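Local structure of EmGH1 (Erythrobacter marinus, 5Z87) at residues A[435-440]-A[527-532]; A[149-154]-A[416-421]; A[315-320]-A[350-355]; A[336-341]-A[367-372]. The protein probably hydrolyses beta-glucosidic linkages, as a member of glycoside hydrolase family 3, whose relatives also include xylosidases and arabinofuranosidases. All blocks are in the same frame, centred on the assembly; numbering follows the deposited sequence.

Interaction 1 (A[435-440]-A[527-532]); sequences RKMLVV and VIVMCL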
# COMPACT_ATOMS: atom_id res chain seq x y z
N ARG A 435 -6.61 45.77 -17.07
CA ARG A 435 -5.89 46.47 -18.12
C ARG A 435 -4.84 45.59 -18.80
O ARG A 435 -4.86 45.45 -20.02
CB ARG A 435 -5.23 47.75 -17.57
CG ARG A 435 -4.03 48.21 -18.42
CD ARG A 435 -3.51 49.61 -18.05
NE ARG A 435 -2.31 49.58 -17.20
CZ ARG A 435 -1.14 49.03 -17.53
NH1 ARG A 435 -0.96 48.47 -18.71
NH2 ARG A 435 -0.14 49.05 -16.66
N LYS A 436 -3.93 44.99 -18.04
CA LYS A 436 -2.85 44.20 -18.65
C LYS A 436 -2.64 42.93 -17.83
O LYS A 436 -2.14 42.99 -16.70
CB LYS A 436 -1.56 45.00 -18.74
CG LYS A 436 -0.52 44.38 -19.65
CD LYS A 436 0.76 45.19 -19.67
CE LYS A 436 1.67 44.75 -20.81
NZ LYS A 436 2.88 44.01 -20.33
N MET A 437 -2.97 41.78 -18.42
CA MET A 437 -2.88 40.49 -17.75
C MET A 437 -1.69 39.70 -18.28
O MET A 437 -1.53 39.55 -19.50
CB MET A 437 -4.17 39.69 -17.96
CG MET A 437 -4.02 38.21 -17.62
SD MET A 437 -5.39 37.21 -18.22
CE MET A 437 -6.82 37.89 -17.40
N LEU A 438 -0.85 39.22 -17.37
CA LEU A 438 0.24 38.30 -17.71
C LEU A 438 -0.27 36.86 -17.59
O LEU A 438 -0.74 36.45 -16.53
CB LEU A 438 1.43 38.50 -16.79
CG LEU A 438 2.51 37.41 -16.88
CD1 LEU A 438 3.23 37.47 -18.22
CD2 LEU A 438 3.50 37.50 -15.74
N VAL A 439 -0.18 36.11 -18.69
CA VAL A 439 -0.47 34.68 -18.70
C VAL A 439 0.86 33.95 -18.77
O VAL A 439 1.60 34.10 -19.76
CB VAL A 439 -1.38 34.30 -19.88
CG1 VAL A 439 -1.68 32.80 -19.88
CG2 VAL A 439 -2.68 35.09 -19.82
N VAL A 440 1.19 33.19 -17.73
CA VAL A 440 2.54 32.67 -17.53
C VAL A 440 2.49 31.24 -16.99
O VAL A 440 1.60 30.89 -16.21
CB VAL A 440 3.33 33.59 -16.56
CG1 VAL A 440 2.47 33.91 -15.36
CG2 VAL A 440 4.63 32.94 -16.12
N VAL A 527 -2.89 41.89 -13.38
CA VAL A 527 -3.37 40.54 -13.11
C VAL A 527 -2.35 39.54 -13.63
O VAL A 527 -1.85 39.68 -14.76
CB VAL A 527 -4.74 40.28 -13.76
CG1 VAL A 527 -5.16 38.83 -13.57
CG2 VAL A 527 -5.78 41.22 -13.18
N ILE A 528 -2.03 38.53 -12.82
CA ILE A 528 -1.15 37.42 -13.19
C ILE A 528 -1.95 36.13 -13.12
O ILE A 528 -2.57 35.84 -12.08
CB ILE A 528 0.08 37.34 -12.27
CG1 ILE A 528 0.85 38.66 -12.26
CG2 ILE A 528 0.99 36.19 -12.68
CD1 ILE A 528 1.98 38.64 -11.27
N VAL A 529 -1.95 35.35 -14.20
CA VAL A 529 -2.65 34.07 -14.25
C VAL A 529 -1.60 32.99 -14.49
O VAL A 529 -1.03 32.92 -15.59
CB VAL A 529 -3.73 34.02 -15.33
CG1 VAL A 529 -4.26 32.61 -15.46
CG2 VAL A 529 -4.87 34.98 -15.00
N MET A 530 -1.35 32.17 -13.47
CA MET A 530 -0.31 31.14 -13.54
C MET A 530 -0.93 29.81 -13.98
O MET A 530 -1.89 29.33 -13.36
CB MET A 530 0.38 30.99 -12.20
CG MET A 530 0.66 32.34 -11.53
SD MET A 530 1.73 32.21 -10.10
CE MET A 530 0.61 31.51 -8.88
N CYS A 531 -0.37 29.23 -15.04
CA CYS A 531 -0.82 27.96 -15.62
C CYS A 531 0.24 26.90 -15.31
O CYS A 531 1.30 26.87 -15.95
CB CYS A 531 -1.05 28.10 -17.12
SG CYS A 531 -2.30 29.35 -17.50
N LEU A 532 -0.04 26.06 -14.32
CA LEU A 532 0.93 25.13 -13.76
C LEU A 532 0.33 23.73 -13.68
O LEU A 532 -0.85 23.51 -13.98
CB LEU A 532 1.39 25.60 -12.37
CG LEU A 532 1.63 27.10 -12.15
CD1 LEU A 532 1.63 27.43 -10.68
CD2 LEU A 532 2.94 27.50 -12.77

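Interaction 2 (A[149-154]-A[416-421]); sequences MACAFR and SIVLLQ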
# COMPACT_ATOMS: atom_id res chain seq x y z
N MET A 149 -13.57 15.00 -16.67
CA MET A 149 -15.01 14.88 -16.85
C MET A 149 -15.69 14.33 -15.61
O MET A 149 -16.87 14.62 -15.36
CB MET A 149 -15.31 14.00 -18.06
CG MET A 149 -14.92 14.62 -19.40
SD MET A 149 -15.74 13.75 -20.76
CE MET A 149 -14.66 12.35 -20.98
N ALA A 150 -14.97 13.52 -14.82
CA ALA A 150 -15.54 13.02 -13.57
C ALA A 150 -15.83 14.16 -12.60
O ALA A 150 -16.69 14.01 -11.72
CB ALA A 150 -14.59 12.00 -12.92
N CYS A 151 -15.10 15.28 -12.71
CA CYS A 151 -15.33 16.40 -11.80
C CYS A 151 -16.66 17.07 -12.06
O CYS A 151 -17.15 17.79 -11.20
CB CYS A 151 -14.25 17.47 -11.91
SG CYS A 151 -12.57 16.94 -11.67
N ALA A 152 -17.24 16.84 -13.24
CA ALA A 152 -18.46 17.54 -13.62
C ALA A 152 -19.68 17.01 -12.88
O ALA A 152 -20.66 17.75 -12.69
CB ALA A 152 -18.68 17.43 -15.13
N PHE A 153 -19.65 15.75 -12.45
CA PHE A 153 -20.83 15.10 -11.85
C PHE A 153 -22.07 15.31 -12.72
O PHE A 153 -23.17 15.60 -12.23
CB PHE A 153 -21.05 15.58 -10.41
CG PHE A 153 -20.04 15.00 -9.44
CD1 PHE A 153 -18.74 15.49 -9.41
CD2 PHE A 153 -20.38 13.94 -8.61
CE1 PHE A 153 -17.77 14.94 -8.55
CE2 PHE A 153 -19.44 13.38 -7.73
CZ PHE A 153 -18.12 13.89 -7.70
N ARG A 154 -21.89 15.15 -14.04
CA ARG A 154 -22.95 15.29 -15.03
C ARG A 154 -22.96 14.05 -15.91
O ARG A 154 -22.50 14.08 -17.06
CB ARG A 154 -22.76 16.54 -15.89
CG ARG A 154 -23.02 17.87 -15.18
CD ARG A 154 -24.48 18.01 -14.81
NE ARG A 154 -25.33 17.99 -16.00
CZ ARG A 154 -25.57 19.04 -16.77
NH1 ARG A 154 -25.01 20.22 -16.50
NH2 ARG A 154 -26.36 18.92 -17.82
N SER A 416 -16.76 21.02 -15.55
CA SER A 416 -15.77 20.17 -14.91
C SER A 416 -14.73 20.93 -14.11
O SER A 416 -14.25 20.41 -13.09
CB SER A 416 -15.03 19.34 -15.96
OG SER A 416 -15.95 18.51 -16.63
N ILE A 417 -14.34 22.13 -14.55
CA ILE A 417 -13.26 22.83 -13.86
C ILE A 417 -13.66 23.09 -12.41
O ILE A 417 -14.79 23.50 -12.11
CB ILE A 417 -12.91 24.12 -14.62
CG1 ILE A 417 -12.41 23.76 -16.02
CG2 ILE A 417 -11.82 24.88 -13.89
CD1 ILE A 417 -12.35 24.92 -16.97
N VAL A 418 -12.73 22.81 -11.49
CA VAL A 418 -12.98 22.85 -10.06
C VAL A 418 -12.37 24.12 -9.48
O VAL A 418 -11.19 24.40 -9.72
CB VAL A 418 -12.39 21.61 -9.35
CG1 VAL A 418 -12.61 21.71 -7.82
CG2 VAL A 418 -12.94 20.32 -9.94
N LEU A 419 -13.17 24.87 -8.73
CA LEU A 419 -12.68 25.98 -7.92
C LEU A 419 -12.19 25.39 -6.59
O LEU A 419 -13.00 25.06 -5.72
CB LEU A 419 -13.77 27.02 -7.70
CG LEU A 419 -13.35 28.28 -6.94
CD1 LEU A 419 -12.13 28.93 -7.60
CD2 LEU A 419 -14.49 29.31 -6.81
N LEU A 420 -10.87 25.25 -6.44
CA LEU A 420 -10.31 24.62 -5.25
C LEU A 420 -10.35 25.56 -4.04
O LEU A 420 -10.73 25.14 -2.94
CB LEU A 420 -8.86 24.18 -5.50
CG LEU A 420 -8.60 23.00 -6.43
CD1 LEU A 420 -7.11 22.73 -6.49
CD2 LEU A 420 -9.34 21.75 -5.97
N GLN A 421 -9.93 26.81 -4.23
CA GLN A 421 -9.98 27.81 -3.16
C GLN A 421 -10.09 29.20 -3.77
O GLN A 421 -9.60 29.46 -4.87
CB GLN A 421 -8.75 27.73 -2.24
CG GLN A 421 -7.43 27.84 -2.95
CD GLN A 421 -6.29 27.33 -2.09
OE1 GLN A 421 -6.31 26.18 -1.66
NE2 GLN A 421 -5.31 28.18 -1.82

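Interaction 3 (A[315-320]-A[350-355]); sequences DDVRRI and GVYLML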
# COMPACT_ATOMS: atom_id res chain seq x y z
N ASP A 315 -0.31 -7.95 -25.67
CA ASP A 315 0.63 -9.05 -25.48
C ASP A 315 0.59 -9.65 -24.08
O ASP A 315 1.54 -10.29 -23.65
CB ASP A 315 2.07 -8.64 -25.83
CG ASP A 315 2.89 -9.80 -26.37
OD1 ASP A 315 2.29 -10.74 -26.94
OD2 ASP A 315 4.13 -9.79 -26.23
N ASP A 316 -0.52 -9.52 -23.36
CA ASP A 316 -0.52 -9.99 -21.98
C ASP A 316 -0.71 -11.49 -21.83
O ASP A 316 -0.47 -12.01 -20.73
CB ASP A 316 -1.59 -9.26 -21.17
CG ASP A 316 -1.06 -8.00 -20.50
OD1 ASP A 316 0.18 -7.82 -20.39
OD2 ASP A 316 -1.90 -7.17 -20.09
N VAL A 317 -1.15 -12.21 -22.88
CA VAL A 317 -1.23 -13.67 -22.77
C VAL A 317 0.16 -14.26 -22.73
O VAL A 317 0.49 -15.06 -21.84
CB VAL A 317 -2.08 -14.27 -23.91
CG1 VAL A 317 -2.24 -15.77 -23.69
CG2 VAL A 317 -3.47 -13.66 -23.96
N ARG A 318 1.02 -13.87 -23.68
CA ARG A 318 2.42 -14.28 -23.64
C ARG A 318 3.08 -13.94 -22.30
O ARG A 318 3.92 -14.69 -21.80
CB ARG A 318 3.19 -13.61 -24.77
CG ARG A 318 4.63 -14.09 -24.88
CD ARG A 318 5.47 -13.21 -25.79
NE ARG A 318 4.66 -12.69 -26.88
CZ ARG A 318 4.51 -13.29 -28.06
NH1 ARG A 318 5.13 -14.44 -28.30
NH2 ARG A 318 3.75 -12.74 -28.98
N ARG A 319 2.71 -12.80 -21.70
CA ARG A 319 3.39 -12.35 -20.49
C ARG A 319 3.00 -13.16 -19.26
O ARG A 319 3.67 -13.02 -18.23
CB ARG A 319 3.11 -10.88 -20.25
CG ARG A 319 3.86 -9.96 -21.19
CD ARG A 319 3.30 -8.58 -21.10
NE ARG A 319 3.75 -7.74 -22.19
CZ ARG A 319 3.24 -6.54 -22.43
NH1 ARG A 319 2.28 -6.06 -21.64
NH2 ARG A 319 3.68 -5.81 -23.45
N ILE A 320 1.95 -13.98 -19.33
CA ILE A 320 1.71 -14.99 -18.30
C ILE A 320 2.98 -15.79 -18.08
O ILE A 320 3.30 -16.18 -16.96
CB ILE A 320 0.55 -15.91 -18.70
CG1 ILE A 320 -0.76 -15.13 -18.87
CG2 ILE A 320 0.36 -17.03 -17.67
CD1 ILE A 320 -1.83 -16.00 -19.56
N GLY A 350 0.97 -13.30 -31.92
CA GLY A 350 0.56 -13.72 -30.59
C GLY A 350 0.74 -15.21 -30.34
O GLY A 350 0.98 -16.02 -31.25
N VAL A 351 0.63 -15.58 -29.07
CA VAL A 351 0.72 -17.00 -28.73
C VAL A 351 -0.54 -17.75 -29.15
O VAL A 351 -0.50 -18.97 -29.32
CB VAL A 351 1.04 -17.19 -27.23
CG1 VAL A 351 2.35 -16.51 -26.87
CG2 VAL A 351 -0.10 -16.70 -26.34
N TYR A 352 -1.67 -17.04 -29.34
CA TYR A 352 -2.86 -17.74 -29.83
C TYR A 352 -2.69 -18.28 -31.24
O TYR A 352 -3.51 -19.09 -31.67
CB TYR A 352 -4.08 -16.83 -29.80
CG TYR A 352 -4.82 -16.84 -28.49
CD1 TYR A 352 -4.23 -17.35 -27.34
CD2 TYR A 352 -6.11 -16.33 -28.40
CE1 TYR A 352 -4.91 -17.37 -26.11
CE2 TYR A 352 -6.81 -16.34 -27.18
CZ TYR A 352 -6.20 -16.86 -26.04
OH TYR A 352 -6.88 -16.86 -24.85
N LEU A 353 -1.65 -17.87 -31.97
CA LEU A 353 -1.38 -18.48 -33.27
C LEU A 353 -1.02 -19.95 -33.14
O LEU A 353 -1.14 -20.70 -34.12
CB LEU A 353 -0.27 -17.72 -33.99
CG LEU A 353 -0.67 -16.45 -34.77
CD1 LEU A 353 -1.44 -15.46 -33.93
CD2 LEU A 353 0.54 -15.74 -35.39
N MET A 354 -0.63 -20.40 -31.95
CA MET A 354 -0.34 -21.81 -31.70
C MET A 354 -1.59 -22.64 -31.42
O MET A 354 -1.49 -23.86 -31.35
CB MET A 354 0.61 -21.97 -30.50
CG MET A 354 1.98 -21.30 -30.66
SD MET A 354 2.93 -21.33 -29.11
CE MET A 354 4.32 -20.29 -29.57
N LEU A 355 -2.76 -22.01 -31.26
CA LEU A 355 -3.94 -22.75 -30.85
C LEU A 355 -4.32 -23.88 -31.80
O LEU A 355 -4.62 -24.99 -31.32
CB LEU A 355 -5.11 -21.78 -30.64
CG LEU A 355 -5.02 -20.80 -29.48
CD1 LEU A 355 -6.31 -20.00 -29.39
CD2 LEU A 355 -4.74 -21.53 -28.17

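Interaction 4 (A[336-341]-A[367-372]); sequences MGLRAG and RYVRRA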
# COMPACT_ATOMS: atom_id res chain seq x y z
N MET A 336 -3.36 -21.47 -20.86
CA MET A 336 -3.89 -20.88 -19.62
C MET A 336 -4.86 -19.74 -19.91
O MET A 336 -5.96 -19.70 -19.35
CB MET A 336 -2.74 -20.38 -18.75
CG MET A 336 -1.99 -21.49 -18.05
SD MET A 336 -0.72 -20.83 -16.95
CE MET A 336 0.04 -22.35 -16.38
N GLY A 337 -4.48 -18.81 -20.79
CA GLY A 337 -5.38 -17.70 -21.11
C GLY A 337 -6.70 -18.15 -21.71
O GLY A 337 -7.78 -17.66 -21.32
N LEU A 338 -6.66 -19.08 -22.66
CA LEU A 338 -7.89 -19.52 -23.32
C LEU A 338 -8.81 -20.25 -22.35
O LEU A 338 -10.02 -19.97 -22.28
CB LEU A 338 -7.55 -20.39 -24.53
CG LEU A 338 -8.70 -20.61 -25.49
CD1 LEU A 338 -8.99 -19.33 -26.24
CD2 LEU A 338 -8.36 -21.76 -26.45
N ARG A 339 -8.26 -21.19 -21.56
CA ARG A 339 -9.11 -21.91 -20.62
C ARG A 339 -9.58 -21.01 -19.49
O ARG A 339 -10.69 -21.20 -18.97
CB ARG A 339 -8.38 -23.11 -20.02
CG ARG A 339 -7.52 -23.87 -20.99
CD ARG A 339 -8.04 -25.24 -21.29
NE ARG A 339 -8.30 -25.99 -20.08
CZ ARG A 339 -7.37 -26.66 -19.41
NH1 ARG A 339 -7.70 -27.33 -18.31
NH2 ARG A 339 -6.12 -26.66 -19.85
N ALA A 340 -8.77 -20.03 -19.10
CA ALA A 340 -9.22 -19.09 -18.08
C ALA A 340 -10.43 -18.32 -18.58
O ALA A 340 -11.38 -18.09 -17.83
CB ALA A 340 -8.10 -18.13 -17.68
N GLY A 341 -10.42 -17.94 -19.86
CA GLY A 341 -11.54 -17.21 -20.41
C GLY A 341 -11.20 -15.98 -21.22
O GLY A 341 -12.09 -15.14 -21.45
N ARG A 367 -13.01 -27.58 -28.08
CA ARG A 367 -14.17 -26.86 -27.59
C ARG A 367 -13.81 -25.49 -27.00
O ARG A 367 -14.68 -24.61 -26.95
CB ARG A 367 -14.92 -27.71 -26.57
CG ARG A 367 -14.29 -27.78 -25.19
CD ARG A 367 -15.21 -28.49 -24.20
NE ARG A 367 -15.07 -28.01 -22.83
CZ ARG A 367 -14.29 -28.58 -21.92
NH1 ARG A 367 -14.22 -28.08 -20.69
NH2 ARG A 367 -13.58 -29.66 -22.24
N TYR A 368 -12.56 -25.28 -26.56
CA TYR A 368 -12.16 -23.96 -26.06
C TYR A 368 -12.00 -22.97 -27.21
O TYR A 368 -12.36 -21.79 -27.08
CB TYR A 368 -10.86 -24.08 -25.25
CG TYR A 368 -11.09 -24.71 -23.89
CD1 TYR A 368 -11.67 -23.99 -22.85
CD2 TYR A 368 -10.74 -26.04 -23.65
CE1 TYR A 368 -11.90 -24.56 -21.62
CE2 TYR A 368 -10.96 -26.62 -22.40
CZ TYR A 368 -11.54 -25.87 -21.40
OH TYR A 368 -11.78 -26.43 -20.16
N VAL A 369 -11.47 -23.42 -28.34
CA VAL A 369 -11.42 -22.58 -29.53
C VAL A 369 -12.83 -22.19 -29.95
O VAL A 369 -13.10 -21.02 -30.26
CB VAL A 369 -10.65 -23.28 -30.65
CG1 VAL A 369 -10.72 -22.46 -31.92
CG2 VAL A 369 -9.20 -23.49 -30.24
N ARG A 370 -13.75 -23.15 -29.93
CA ARG A 370 -15.13 -22.90 -30.34
C ARG A 370 -15.86 -21.99 -29.35
O ARG A 370 -16.64 -21.12 -29.76
CB ARG A 370 -15.86 -24.24 -30.52
CG ARG A 370 -17.38 -24.19 -30.44
CD ARG A 370 -17.96 -23.46 -31.62
NE ARG A 370 -19.42 -23.29 -31.56
CZ ARG A 370 -20.28 -23.98 -32.31
NH1 ARG A 370 -19.82 -24.90 -33.16
NH2 ARG A 370 -21.59 -23.76 -32.21
N ARG A 371 -15.62 -22.18 -28.05
CA ARG A 371 -16.20 -21.27 -27.06
C ARG A 371 -15.77 -19.83 -27.32
O ARG A 371 -16.60 -18.91 -27.35
CB ARG A 371 -15.81 -21.72 -25.64
CG ARG A 371 -16.47 -20.89 -24.53
CD ARG A 371 -15.97 -21.31 -23.14
NE ARG A 371 -14.56 -21.00 -22.91
CZ ARG A 371 -13.95 -21.09 -21.73
NH1 ARG A 371 -14.63 -21.49 -20.65
NH2 ARG A 371 -12.67 -20.78 -21.61
N ALA A 372 -14.48 -19.63 -27.55
CA ALA A 372 -13.98 -18.28 -27.77
C ALA A 372 -14.48 -17.71 -29.11
O ALA A 372 -15.03 -16.60 -29.15
CB ALA A 372 -12.45 -18.27 -27.71
O HOH W 1 -12.56 -20.58 -24.48

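Interaction 1 (A[435-440]-A[527-532])
Lys-436 enters beside Val-527, but its ammonium turns aside to salt bridges with Asp-524 and Glu-478. From here strands 436-440 and 527-533 run parallel as neighbours inside the mixed sheet of the C-terminal domain, an alpha/beta fold in which helices cover both faces of the sheet. Met-437 pairs with Val-527: its CA lies 3.3 Å from Val-527 O in a CA-H...O contact, and its SD rests 4.0 Å from Val-529 CG2. Leu-438 belongs to the other face and holds two backbone hydrogen bonds, from its N to Val-527 O at 2.8 Å and from Val-529 N to its O at 2.8 Å, the latter nearly straight at 171°. Its side chain lies alongside that of Ile-528, both pointing the same way and both against helix 508-522, with Leu-568 of helix 561-569 also on Ile-528. Val-439 returns to the face of Met-437, where helix 462-473 packs against both. Val-440 N then donates to Val-529 O, while Val-440 O receives Cys-531 N. With chi1 at 47°, Val-440 CG1 stands between its own N and carbonyl carbon and touches Ile-528 CG2 at 3.8 Å.

Interaction 2 (A[149-154]-A[416-421])
Ala-152 and Ser-416 bring their backbones within 4.0 Å, CA to CA, where the chain that follows helix 146-150 meets the other segment on its way from helix 403-416 toward strand 418-422. The meeting is one of methyl, methylene, carbonyl and hydroxyl groups. Ala-152 CB presses against Ser-416 OG at 3.3 Å, and Met-149 CA approaches the same hydroxyl oxygen at 3.8 Å. Ser-416 OG is anti to its carbonyl carbon (chi1 -61°), and it is hydrogen-bonded to Met-412 O, which gives this buried hydroxyl a polar partner despite its apolar neighbours. Cys-151 supplies the second touch: its CB sits 3.2 Å from Ser-416 O, and Cys-151 CB and SG both lie against one branch of Val-418, CG2, at 3.7 and 3.8 Å. This is a junction between domains, for the 149-154 segment belongs to the barrel-type N-terminal domain and Val-418 opens the edge strand of the C-terminal sheet. The fibronectin type III-like domain joins in as well, with Lys-730 NZ bonded to Ala-152 O and Phe-728 meeting Phe-153 edge-to-face. Phe-153, whose positive phi of 49° ends the helical run, has Cys-151 O in its ring plane, at the edge. Arg-154 adds a salt bridge to Glu-415, just before Ser-416 in the chain.

Interaction 3 (A[315-320]-A[350-355])
Val-317 and Val-351 form the close-packed half of this contact: CG1 of Val-317 reaches CG2 of Val-351 at 3.5 Å, the two side chains crossing obliquely. Val-351 CG1 is anti to the carbonyl carbon (chi1 -59°), which leaves CG2 between N and the carbonyl carbon and gives each branch its own partner. Val-317 CG1 also touches Tyr-352 CE1 at 3.9 Å, the side chains meeting at about a right angle, and the Tyr-352 hydroxyl is hydrogen-bonded to Val-342 O. In the barrel-type N-terminal domain, the 315-320 segment follows barrel strand 309-311, and the 350-355 segment, with its 3-10 turn, leads into helix 355-360. The looser, partly exposed side is Arg-318, whose charge is paired with Asp-315 of its own segment. Val-351 CG1 lies over one face of its guanidinium, offset toward the rim, and against Arg-318 CB at 3.7 Å, while Arg-318 NH2 stands 3.7 Å from Gly-350 CA. The head grips Asp-315 side-on: Arg-318 NE donates to Asp-315 OD2 at 3.0 Å and to OD1 at 3.1 Å, and NH2 to OD1 as well, the oxygens tilted about 16° from the guanidinium plane. Arg-318 NH1 forms a salt bridge with Glu-330, and NH2 is hydrogen-bonded to Asn-349 O. An alanine at Arg-318 would probably leave the Asp-315 carboxylate and Glu-330 without their cationic mate, and Asn-349 O without the NH2 that binds it.

Interaction 4 (A[336-341]-A[367-372])
Tyr-368 and Arg-339 meet in a CH-pi contact: Arg-339 CD lies over one face of the ring, 3.5 Å from its centroid and 17° off the normal, while Arg-339 NE stands 3.5 Å from Tyr-368 CZ. At the ring edge, in plane, are Arg-371 NH2 and a bridging water. The Arg-371 guanidinium in turn has Tyr-368 CD1 over one face, toward the rim, and Leu-338 O and Arg-339 O at its edge. Tyr-368 CE2 also lies over the centre of one face of the Arg-367 guanidinium. Helices 330-340 and 366-382 of the barrel-type domain pack here, their short segments crossing at 62° with axes 9.8 Å apart. NH2 of Arg-371 makes two weak hydrogen bonds to carbonyls near the C-terminal end of helix 330-340, 2.9 Å to Leu-338 O and 3.3 Å to Arg-339 O; a positive charge at this helix end is likely to be favourable. The water accepts from Arg-371 NE and lies 2.9 Å from Tyr-368 O. An alanine at Tyr-368 would probably leave Arg-339 CD without its aromatic face and strip the ring from one face of the Arg-371 guanidinium. Deeper in, Leu-338 CD2 meets Tyr-368 CB at 3.6 Å and its CD1 meets Ala-372 CB at 3.9 Å.

Overall arrangement
Interaction 1 lies in the C-terminal domain, interactions 3 and 4 in the barrel domain, and interaction 2 between them. Interactions 1 and 2 both reach the same mixed sheet, at an interior pair of strands and at the edge strand 418-422, their centres about 22 Å apart. Interactions 3 and 4 touch, centres about 12 Å apart: the Tyr-352 hydroxyl packs against the backbone of helix 330-340 near Leu-338, and Leu-355 meets Leu-338. They lie about 53 and about 58 Å from interaction 1, centre to centre. The 315-320 segment directly follows Asp-313 and Trp-314, which line the pocket holding dithiothreitol, and Asp-316 bonds His-281 of that pocket.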